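Local atomic coordinates of peptide amidase (Stenotrophomonas maltophilia, PDB entry 1M22), a protein that probably hydrolyses amide bonds, as an amidase signature enzyme, releasing ammonia from the C-terminal amide group of peptides. Residues A9-V13 / R229-D233; T128-E132 / G144-G150; V180-T186 / Q221-M227; R265-L271 / I474-Y480. All blocks are in the same frame, centred on the assembly; numbering follows the deposited sequence.

Interaction 1 (A9-V13 / R229-D233)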
# COMPACT_ATOMS: atom_id res chain seq x y z
N ALA A 9 13.82 14.30 -8.26
CA ALA A 9 12.51 14.54 -7.69
C ALA A 9 11.41 14.46 -8.74
O ALA A 9 11.52 15.02 -9.83
CB ALA A 9 12.48 15.91 -7.01
N GLU A 10 10.34 13.75 -8.40
CA GLU A 10 9.18 13.58 -9.27
C GLU A 10 9.48 12.95 -10.63
O GLU A 10 8.68 13.08 -11.56
CB GLU A 10 8.50 14.94 -9.50
CG GLU A 10 8.17 15.70 -8.22
CD GLU A 10 7.31 14.89 -7.27
OE1 GLU A 10 6.23 14.43 -7.68
OE2 GLU A 10 7.73 14.72 -6.10
N THR A 11 10.60 12.25 -10.74
CA THR A 11 10.96 11.62 -12.01
C THR A 11 10.41 10.20 -12.08
O THR A 11 10.69 9.37 -11.22
CB THR A 11 12.49 11.58 -12.19
OG1 THR A 11 13.02 12.90 -12.03
CG2 THR A 11 12.85 11.08 -13.58
N ASP A 12 9.64 9.93 -13.13
CA ASP A 12 9.02 8.62 -13.33
C ASP A 12 10.02 7.50 -13.60
O ASP A 12 11.13 7.74 -14.08
CB ASP A 12 8.02 8.66 -14.49
CG ASP A 12 6.83 9.55 -14.20
OD1 ASP A 12 6.20 9.37 -13.14
OD2 ASP A 12 6.52 10.42 -15.04
N VAL A 13 9.60 6.28 -13.30
CA VAL A 13 10.42 5.10 -13.51
C VAL A 13 10.90 5.00 -14.96
O VAL A 13 12.07 4.74 -15.21
CB VAL A 13 9.64 3.82 -13.14
CG1 VAL A 13 10.42 2.58 -13.55
CG2 VAL A 13 9.37 3.80 -11.63
N ARG A 229 4.53 7.91 -7.05
CA ARG A 229 4.08 9.28 -7.25
C ARG A 229 3.17 9.41 -8.47
O ARG A 229 2.43 10.39 -8.59
CB ARG A 229 5.28 10.22 -7.39
CG ARG A 229 6.07 10.38 -6.10
CD ARG A 229 7.35 11.17 -6.34
NE ARG A 229 8.24 10.48 -7.26
CZ ARG A 229 9.06 9.49 -6.91
NH1 ARG A 229 9.12 9.07 -5.65
NH2 ARG A 229 9.81 8.90 -7.84
N SER A 230 3.21 8.41 -9.35
CA SER A 230 2.40 8.44 -10.56
C SER A 230 1.78 7.08 -10.86
O SER A 230 2.27 6.05 -10.41
CB SER A 230 3.26 8.85 -11.76
OG SER A 230 4.17 7.82 -12.09
N VAL A 231 0.70 7.10 -11.63
CA VAL A 231 0.01 5.88 -12.02
C VAL A 231 0.92 5.02 -12.89
O VAL A 231 0.92 3.80 -12.77
CB VAL A 231 -1.31 6.20 -12.76
CG1 VAL A 231 -1.95 4.91 -13.27
CG2 VAL A 231 -2.26 6.94 -11.83
N ALA A 232 1.70 5.65 -13.77
CA ALA A 232 2.61 4.90 -14.64
C ALA A 232 3.62 4.11 -13.81
O ALA A 232 3.93 2.96 -14.12
CB ALA A 232 3.33 5.86 -15.58
N ASP A 233 4.15 4.73 -12.76
CA ASP A 233 5.12 4.06 -11.90
C ASP A 233 4.45 2.88 -11.17
O ASP A 233 5.03 1.80 -11.05
CB ASP A 233 5.69 5.03 -10.86
CG ASP A 233 6.70 6.00 -11.46
OD1 ASP A 233 6.90 5.98 -12.69
OD2 ASP A 233 7.30 6.78 -10.68
O HOH W 1 10.22 6.99 -10.09

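Interaction 2 (T128-E132 / G144-G150)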
# COMPACT_ATOMS: atom_id res chain seq x y z
N THR A 128 10.67 -0.01 5.13
CA THR A 128 9.97 1.15 5.67
C THR A 128 9.16 0.85 6.92
O THR A 128 8.64 -0.26 7.11
CB THR A 128 9.04 1.79 4.62
OG1 THR A 128 8.21 0.78 4.05
CG2 THR A 128 9.86 2.47 3.54
N ASN A 129 9.05 1.86 7.78
CA ASN A 129 8.31 1.73 9.02
C ASN A 129 6.82 1.56 8.74
O ASN A 129 6.32 1.93 7.67
CB ASN A 129 8.55 2.96 9.90
CG ASN A 129 8.07 2.77 11.32
OD1 ASN A 129 8.17 1.68 11.88
ND2 ASN A 129 7.56 3.84 11.92
N LEU A 130 6.12 0.99 9.71
CA LEU A 130 4.69 0.74 9.60
C LEU A 130 4.09 0.75 10.99
O LEU A 130 4.80 0.62 11.98
CB LEU A 130 4.44 -0.64 8.98
CG LEU A 130 4.92 -1.84 9.82
CD1 LEU A 130 4.21 -3.11 9.37
CD2 LEU A 130 6.44 -2.00 9.69
N SER A 131 2.77 0.92 11.06
CA SER A 131 2.09 0.84 12.35
C SER A 131 2.45 -0.58 12.79
O SER A 131 2.32 -1.52 12.01
CB SER A 131 0.58 0.97 12.15
OG SER A 131 0.27 2.20 11.51
N GLU A 132 2.89 -0.74 14.03
CA GLU A 132 3.30 -2.07 14.50
C GLU A 132 2.29 -3.17 14.21
O GLU A 132 1.09 -3.00 14.44
CB GLU A 132 3.61 -2.04 16.00
CG GLU A 132 4.72 -3.01 16.38
CD GLU A 132 4.96 -3.07 17.87
OE1 GLU A 132 4.17 -3.75 18.57
OE2 GLU A 132 5.93 -2.44 18.35
N GLY A 144 1.38 4.84 12.12
CA GLY A 144 2.76 5.15 11.80
C GLY A 144 3.76 4.95 12.92
O GLY A 144 4.94 5.28 12.76
N TRP A 145 3.32 4.41 14.05
CA TRP A 145 4.22 4.18 15.17
C TRP A 145 4.53 2.70 15.38
O TRP A 145 3.66 1.85 15.26
CB TRP A 145 3.63 4.71 16.48
CG TRP A 145 4.53 4.43 17.67
CD1 TRP A 145 5.56 5.22 18.12
CD2 TRP A 145 4.55 3.25 18.47
NE1 TRP A 145 6.22 4.59 19.15
CE2 TRP A 145 5.62 3.38 19.39
CE3 TRP A 145 3.77 2.08 18.51
CZ2 TRP A 145 5.93 2.38 20.33
CZ3 TRP A 145 4.08 1.09 19.45
CH2 TRP A 145 5.15 1.26 20.34
N SER A 146 5.79 2.42 15.70
CA SER A 146 6.22 1.06 16.03
C SER A 146 7.35 1.22 17.05
O SER A 146 8.02 2.25 17.09
CB SER A 146 6.69 0.28 14.80
OG SER A 146 7.96 0.71 14.34
N ALA A 147 7.55 0.20 17.88
CA ALA A 147 8.59 0.28 18.89
C ALA A 147 9.99 0.32 18.27
O ALA A 147 10.87 1.04 18.75
CB ALA A 147 8.48 -0.91 19.84
N ARG A 148 10.18 -0.43 17.19
CA ARG A 148 11.48 -0.47 16.54
C ARG A 148 11.75 0.71 15.62
O ARG A 148 12.89 1.17 15.50
CB ARG A 148 11.63 -1.78 15.76
CG ARG A 148 12.95 -1.93 15.03
CD ARG A 148 13.17 -3.37 14.57
NE ARG A 148 14.41 -3.51 13.80
CZ ARG A 148 14.47 -3.59 12.48
NH1 ARG A 148 13.36 -3.53 11.75
NH2 ARG A 148 15.65 -3.70 11.88
N GLY A 149 10.71 1.22 14.97
CA GLY A 149 10.90 2.33 14.04
C GLY A 149 10.51 3.71 14.53
O GLY A 149 10.78 4.71 13.86
N GLY A 150 9.88 3.79 15.69
CA GLY A 150 9.47 5.08 16.19
C GLY A 150 8.26 5.61 15.43
O GLY A 150 7.49 4.84 14.86

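Interaction 3 (V180-T186 / Q221-M227)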
# COMPACT_ATOMS: atom_id res chain seq x y z
N VAL A 180 10.08 4.07 -6.08
CA VAL A 180 8.77 3.51 -5.77
C VAL A 180 8.88 2.69 -4.48
O VAL A 180 9.98 2.49 -3.96
CB VAL A 180 8.28 2.58 -6.90
CG1 VAL A 180 8.05 3.38 -8.17
CG2 VAL A 180 9.31 1.48 -7.16
N ALA A 181 7.75 2.21 -3.98
CA ALA A 181 7.74 1.40 -2.77
C ALA A 181 6.61 0.39 -2.80
O ALA A 181 5.68 0.48 -3.61
CB ALA A 181 7.59 2.30 -1.54
N ILE A 182 6.70 -0.60 -1.91
CA ILE A 182 5.68 -1.63 -1.79
C ILE A 182 5.05 -1.51 -0.41
O ILE A 182 5.75 -1.37 0.60
CB ILE A 182 6.27 -3.06 -1.91
CG1 ILE A 182 7.08 -3.21 -3.20
CG2 ILE A 182 5.13 -4.08 -1.88
CD1 ILE A 182 6.28 -3.02 -4.47
N GLY A 183 3.72 -1.56 -0.38
CA GLY A 183 3.01 -1.52 0.88
C GLY A 183 2.11 -2.74 0.92
O GLY A 183 2.17 -3.59 0.03
N THR A 184 1.30 -2.86 1.97
CA THR A 184 0.35 -3.96 2.07
C THR A 184 -0.94 -3.41 2.64
O THR A 184 -0.94 -2.41 3.36
CB THR A 184 0.82 -5.15 2.98
OG1 THR A 184 0.75 -4.76 4.36
CG2 THR A 184 2.22 -5.59 2.62
N GLU A 185 -2.06 -4.04 2.29
CA GLU A 185 -3.35 -3.61 2.78
C GLU A 185 -4.21 -4.77 3.23
O GLU A 185 -4.24 -5.83 2.59
CB GLU A 185 -4.12 -2.81 1.71
CG GLU A 185 -5.54 -2.42 2.18
CD GLU A 185 -6.13 -1.20 1.46
OE1 GLU A 185 -5.37 -0.33 1.00
OE2 GLU A 185 -7.38 -1.11 1.40
N THR A 186 -4.89 -4.56 4.35
CA THR A 186 -5.83 -5.53 4.89
C THR A 186 -7.15 -4.77 4.81
O THR A 186 -8.15 -5.29 4.33
CB THR A 186 -5.45 -5.92 6.33
OG1 THR A 186 -4.18 -6.58 6.31
CG2 THR A 186 -6.50 -6.86 6.92
N GLN A 221 -8.18 -11.00 3.00
CA GLN A 221 -8.08 -9.62 2.54
C GLN A 221 -6.70 -9.06 2.24
O GLN A 221 -6.57 -8.08 1.51
CB GLN A 221 -8.77 -8.70 3.56
CG GLN A 221 -10.21 -9.10 3.85
CD GLN A 221 -10.93 -8.23 4.87
OE1 GLN A 221 -12.01 -8.59 5.34
NE2 GLN A 221 -10.35 -7.09 5.21
N ASP A 222 -5.66 -9.68 2.79
CA ASP A 222 -4.29 -9.20 2.62
C ASP A 222 -3.76 -9.17 1.20
O ASP A 222 -3.99 -10.09 0.42
CB ASP A 222 -3.30 -10.07 3.40
CG ASP A 222 -3.28 -9.81 4.89
OD1 ASP A 222 -4.18 -9.12 5.42
OD2 ASP A 222 -2.35 -10.33 5.54
N THR A 223 -3.02 -8.12 0.88
CA THR A 223 -2.32 -8.06 -0.39
C THR A 223 -1.31 -6.94 -0.41
O THR A 223 -1.51 -5.88 0.18
CB THR A 223 -3.24 -7.88 -1.62
OG1 THR A 223 -2.43 -7.95 -2.81
CG2 THR A 223 -3.97 -6.55 -1.58
N ALA A 224 -0.19 -7.21 -1.07
CA ALA A 224 0.84 -6.20 -1.24
C ALA A 224 0.39 -5.39 -2.45
O ALA A 224 -0.45 -5.83 -3.24
CB ALA A 224 2.18 -6.86 -1.52
N GLY A 225 0.94 -4.19 -2.59
CA GLY A 225 0.58 -3.35 -3.71
C GLY A 225 1.57 -2.22 -3.85
O GLY A 225 2.27 -1.88 -2.90
N PRO A 226 1.65 -1.62 -5.04
CA PRO A 226 2.59 -0.52 -5.28
C PRO A 226 2.14 0.83 -4.74
O PRO A 226 0.95 1.12 -4.63
CB PRO A 226 2.70 -0.50 -6.80
CG PRO A 226 1.31 -0.85 -7.22
CD PRO A 226 0.93 -1.98 -6.28
N MET A 227 3.13 1.65 -4.40
CA MET A 227 2.92 3.01 -3.93
C MET A 227 3.94 3.81 -4.74
O MET A 227 5.13 3.47 -4.78
CB MET A 227 3.14 3.07 -2.42
CG MET A 227 2.12 2.18 -1.71
SD MET A 227 2.21 2.09 0.09
CE MET A 227 1.22 3.52 0.57

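Interaction 4 (R265-L271 / I474-Y480)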
# COMPACT_ATOMS: atom_id res chain seq x y z
N ARG A 265 -1.76 -0.16 -20.46
CA ARG A 265 -3.06 0.41 -20.12
C ARG A 265 -2.98 1.89 -19.76
O ARG A 265 -3.98 2.49 -19.34
CB ARG A 265 -3.69 -0.38 -18.96
CG ARG A 265 -4.09 -1.81 -19.31
CD ARG A 265 -5.41 -1.86 -20.07
NE ARG A 265 -5.32 -1.28 -21.41
CZ ARG A 265 -4.64 -1.82 -22.42
NH1 ARG A 265 -3.98 -2.96 -22.25
NH2 ARG A 265 -4.62 -1.22 -23.60
N LEU A 266 -1.81 2.49 -19.92
CA LEU A 266 -1.64 3.91 -19.63
C LEU A 266 -2.15 4.68 -20.85
O LEU A 266 -1.38 5.24 -21.64
CB LEU A 266 -0.16 4.22 -19.35
CG LEU A 266 0.41 3.46 -18.14
CD1 LEU A 266 1.90 3.71 -18.04
CD2 LEU A 266 -0.30 3.88 -16.86
N ASP A 267 -3.47 4.69 -20.99
CA ASP A 267 -4.16 5.32 -22.11
C ASP A 267 -4.75 6.68 -21.71
O ASP A 267 -5.65 6.74 -20.88
CB ASP A 267 -5.28 4.39 -22.57
CG ASP A 267 -5.94 4.85 -23.86
OD1 ASP A 267 -5.74 6.01 -24.25
OD2 ASP A 267 -6.66 4.03 -24.46
N PRO A 268 -4.26 7.78 -22.31
CA PRO A 268 -4.77 9.11 -21.99
C PRO A 268 -6.25 9.30 -22.36
O PRO A 268 -6.89 10.27 -21.94
CB PRO A 268 -3.83 10.04 -22.76
CG PRO A 268 -3.44 9.22 -23.93
CD PRO A 268 -3.18 7.86 -23.32
N GLN A 269 -6.79 8.38 -23.16
CA GLN A 269 -8.19 8.42 -23.55
C GLN A 269 -8.94 7.32 -22.80
O GLN A 269 -10.03 6.90 -23.19
CB GLN A 269 -8.33 8.22 -25.06
CG GLN A 269 -7.71 9.34 -25.89
CD GLN A 269 -8.00 9.21 -27.38
OE1 GLN A 269 -7.62 10.07 -28.17
NE2 GLN A 269 -8.66 8.12 -27.76
N GLY A 270 -8.33 6.86 -21.71
CA GLY A 270 -8.89 5.79 -20.90
C GLY A 270 -10.26 5.99 -20.26
O GLY A 270 -10.85 5.03 -19.78
N LEU A 271 -10.76 7.23 -20.23
CA LEU A 271 -12.07 7.49 -19.64
C LEU A 271 -13.17 7.57 -20.69
O LEU A 271 -14.35 7.61 -20.35
CB LEU A 271 -12.03 8.77 -18.82
CG LEU A 271 -11.36 8.63 -17.45
CD1 LEU A 271 -10.97 9.99 -16.92
CD2 LEU A 271 -12.29 7.90 -16.49
N ILE A 474 -6.61 1.13 -14.05
CA ILE A 474 -5.40 1.86 -14.38
C ILE A 474 -5.65 2.82 -15.55
O ILE A 474 -5.20 3.97 -15.51
CB ILE A 474 -4.25 0.89 -14.70
CG1 ILE A 474 -3.77 0.24 -13.40
CG2 ILE A 474 -3.10 1.64 -15.38
CD1 ILE A 474 -2.77 -0.88 -13.59
N GLU A 475 -6.37 2.36 -16.57
CA GLU A 475 -6.67 3.21 -17.72
C GLU A 475 -7.42 4.46 -17.27
O GLU A 475 -7.10 5.57 -17.68
CB GLU A 475 -7.59 2.50 -18.73
CG GLU A 475 -7.10 1.19 -19.30
CD GLU A 475 -8.06 0.65 -20.35
OE1 GLU A 475 -9.29 0.67 -20.10
OE2 GLU A 475 -7.59 0.20 -21.41
N MET A 476 -8.43 4.26 -16.43
CA MET A 476 -9.24 5.36 -15.94
C MET A 476 -8.48 6.31 -15.03
O MET A 476 -8.57 7.53 -15.17
CB MET A 476 -10.48 4.81 -15.24
CG MET A 476 -11.41 4.07 -16.20
SD MET A 476 -12.89 3.35 -15.46
CE MET A 476 -13.82 4.75 -15.18
N ALA A 477 -7.72 5.74 -14.10
CA ALA A 477 -6.93 6.54 -13.17
C ALA A 477 -5.86 7.34 -13.91
O ALA A 477 -5.61 8.50 -13.59
CB ALA A 477 -6.29 5.63 -12.12
N TYR A 478 -5.22 6.72 -14.89
CA TYR A 478 -4.19 7.39 -15.66
C TYR A 478 -4.79 8.56 -16.45
O TYR A 478 -4.24 9.66 -16.47
CB TYR A 478 -3.52 6.42 -16.62
CG TYR A 478 -2.43 7.03 -17.46
CD1 TYR A 478 -1.18 7.34 -16.91
CD2 TYR A 478 -2.63 7.31 -18.81
CE1 TYR A 478 -0.17 7.91 -17.68
CE2 TYR A 478 -1.63 7.88 -19.60
CZ TYR A 478 -0.40 8.18 -19.02
OH TYR A 478 0.60 8.74 -19.78
N ALA A 479 -5.92 8.31 -17.10
CA ALA A 479 -6.58 9.35 -17.89
C ALA A 479 -6.95 10.54 -17.00
O ALA A 479 -6.82 11.69 -17.41
CB ALA A 479 -7.83 8.78 -18.56
N TYR A 480 -7.41 10.26 -15.79
CA TYR A 480 -7.77 11.32 -14.86
C TYR A 480 -6.52 12.09 -14.43
O TYR A 480 -6.49 13.32 -14.44
CB TYR A 480 -8.45 10.74 -13.61
CG TYR A 480 -8.54 11.75 -12.48
CD1 TYR A 480 -9.46 12.80 -12.53
CD2 TYR A 480 -7.64 11.71 -11.42
CE1 TYR A 480 -9.47 13.79 -11.54
CE2 TYR A 480 -7.64 12.69 -10.44
CZ TYR A 480 -8.56 13.72 -10.50
OH TYR A 480 -8.53 14.71 -9.55
O HOH W 2 -6.49 1.15 -23.86
O HOH W 3 -7.60 12.14 -20.09

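Interaction 1 (A9-V13 / R229-D233)
Where two helices begin side by side, short polar side chains in the right rotamer can serve both starts at once. Ser-230, the N-cap of helix 231-241, takes the p rotamer, so its OG lies 3.2 Å from Asp-233 N, from which it accepts a capping bond, and still donates to Asp-12 OD1 at 2.8 Å. Asp-233, in the m well with a nearly flat chi2, swings its carboxylate toward the N-terminal segment: Val-13 N donates to OD1 at 2.8 Å, while a water lies within donating distance of both Asp-233 OD2 and Thr-11 O. The like charges Asp-12 OD1 and Asp-233 OD1 are 3.5 Å apart, each beside a donor. Arg-229 (m, t, m) brings its guanidinium edge to Thr-11 O, NH2 3.5 Å away, its NH1 held by Val-173 O and Ala-178 O. Glu-10 starts outward, but m rotamers fold OE2 back to 3.6 Å from Arg-229 CD; its salt bridge is with Arg-487. The motif is a serine N-cap on helix 231-241, whose first-turn Asp-233 also binds the first backbone NH of helix 13-21.

Interaction 2 (T128-E132 / G144-G150)
A single amide side chain bonds to both strands of a small beta hairpin. Asn-129, just after strand 123-128 of the central sheet, points into the tight turn between strands 145-146 and 150-151, which pair through Ser-146 N to Gly-150 O (3.1 Å) and Gly-150 N to Ser-146 O (2.8 Å). Its two ends are used differently: OD1 accepts from Ser-146 OG at 2.7 Å, and ND2 donates to Gly-150 O at 3.1 Å and also to Thr-152 OG1. Ser-146 is in the p rotamer, and its OG in turn accepts from Gly-149 N at 2.9 Å, an ST motif that holds the turn in shape. Gly-149 has to lack a side chain, because a beta carbon there would run into Asn-129 OD1.

Further along, the Ser-131 hydroxyl OG accepts from Gly-144 N at 2.9 Å, and Glu-132 N to Trp-145 O, at 3.0 Å, is the direct backbone bond, so the hairpin is held at several points along segment 128-132. That segment borders the amidase active site: the side chain of Leu-130 lies about 4 Å from that of Lys-86, and that of Ser-131 about 4 Å from that of Ser-165. At the far end Glu-132 divides its carboxylate, OE1 forming a salt bridge with Arg-137 while OE2 accepts from Ala-147 N at 3.1 Å.

Interaction 3 (V180-T186 / Q221-M227)
This is a regular antiparallel strand pairing in the middle of the 11-stranded mixed sheet, the centre of the contact about 3 Å from the centre of the chain, between strands 180-185 and 223-228. Three hydrogen-bonded pairs carry it. Ala-181 N donates to Met-227 O at 3.0 Å and Met-227 N to Ala-181 O at 2.9 Å; Gly-183 N reaches Gly-225 O at 2.9 Å and Gly-225 N reaches Gly-183 O at 3.0 Å; Glu-185 N and Thr-223 O are 2.9 Å apart, Thr-223 N and Glu-185 O 3.1 Å. Between them lie the non-hydrogen-bonded pairs Ile-182 with Pro-226 and Thr-184 with Ala-224, the latter drawing its CA atoms to 4.0 Å.

In the amidase signature fold this part of the sheet lies beside the catalytic residues. Thr-184 OG1 is hydrogen-bonded to NZ of Lys-86, an active-site residue on the adjacent strand 82-86, and Glu-185 OE1 accepts from the backbone of Ile-190 and Val-191, directly after the nucleophile Ser-189. Gly-183 leaves space that Met-227 occupies, its SD 3.8 Å from Gly-183 CA; a beta carbon there would collide with that sulfur. Past the strand ends, side chains take over: Thr-186 OG1 donates to Asp-222 OD1 at 2.7 Å, and Gln-221 NE2 to Thr-186 O at 3.0 Å.

Interaction 4 (R265-L271 / I474-Y480)
Tyr-478 and Ala-479, on helix 470-484, form the apolar centre beneath a bend in the chain. Leu-266 CB sits over one face of the Tyr-478 ring, 3.8 Å from the centroid and almost on the ring normal, a CH-pi contact; Leu-266 CD2 meets Ile-474 CG2 at 3.9 Å. Ala-479 CB is small enough to sit 3.7 Å from both Gly-270 N and Leu-271 CG, while Leu-271 CD2 packs on Met-476 CE at 3.7 Å. Gly-270 closes the type I turn begun at Asp-267, and it passes so near the helix that a beta carbon would strike Glu-475 O. Farther out, Asp-267 OD1 takes Gln-269 N at 2.8 Å, an Asx turn. At the polar edge Arg-265 NE makes a salt bridge to Glu-475 OE2 at 2.7 Å, and a water joins Arg-265 NH2, Asp-267 OD2 and Glu-475 OE2; another links Pro-268 O with Ala-479 O. The chemistry implies a loop held both by apolar packing and by a water-bridged salt bridge whose residues contribute much of the buried area.

The four contacts show how chemistry follows depth in a single fold. Interaction 3 is the core: wholly buried, built from backbone hydrogen bonds between neighbouring strands and close to the catalytic residues. Interaction 2 is also buried and near the active site, but has no long strand pairing and relies mostly on side-chain hydrogen bonds. Interactions 1 and 4 are more peripheral and away from the annotated sites; the first is largely polar, the second largely apolar with a salt bridge at its polar edge. They touch: on helix 231-241, which begins in interaction 1, Val-231 packs on Leu-266, Ile-474 and Tyr-478, and Ala-232 on Leu-266. Val-13 and Asp-233 rest on Val-180, joining interaction 1 to interaction 3.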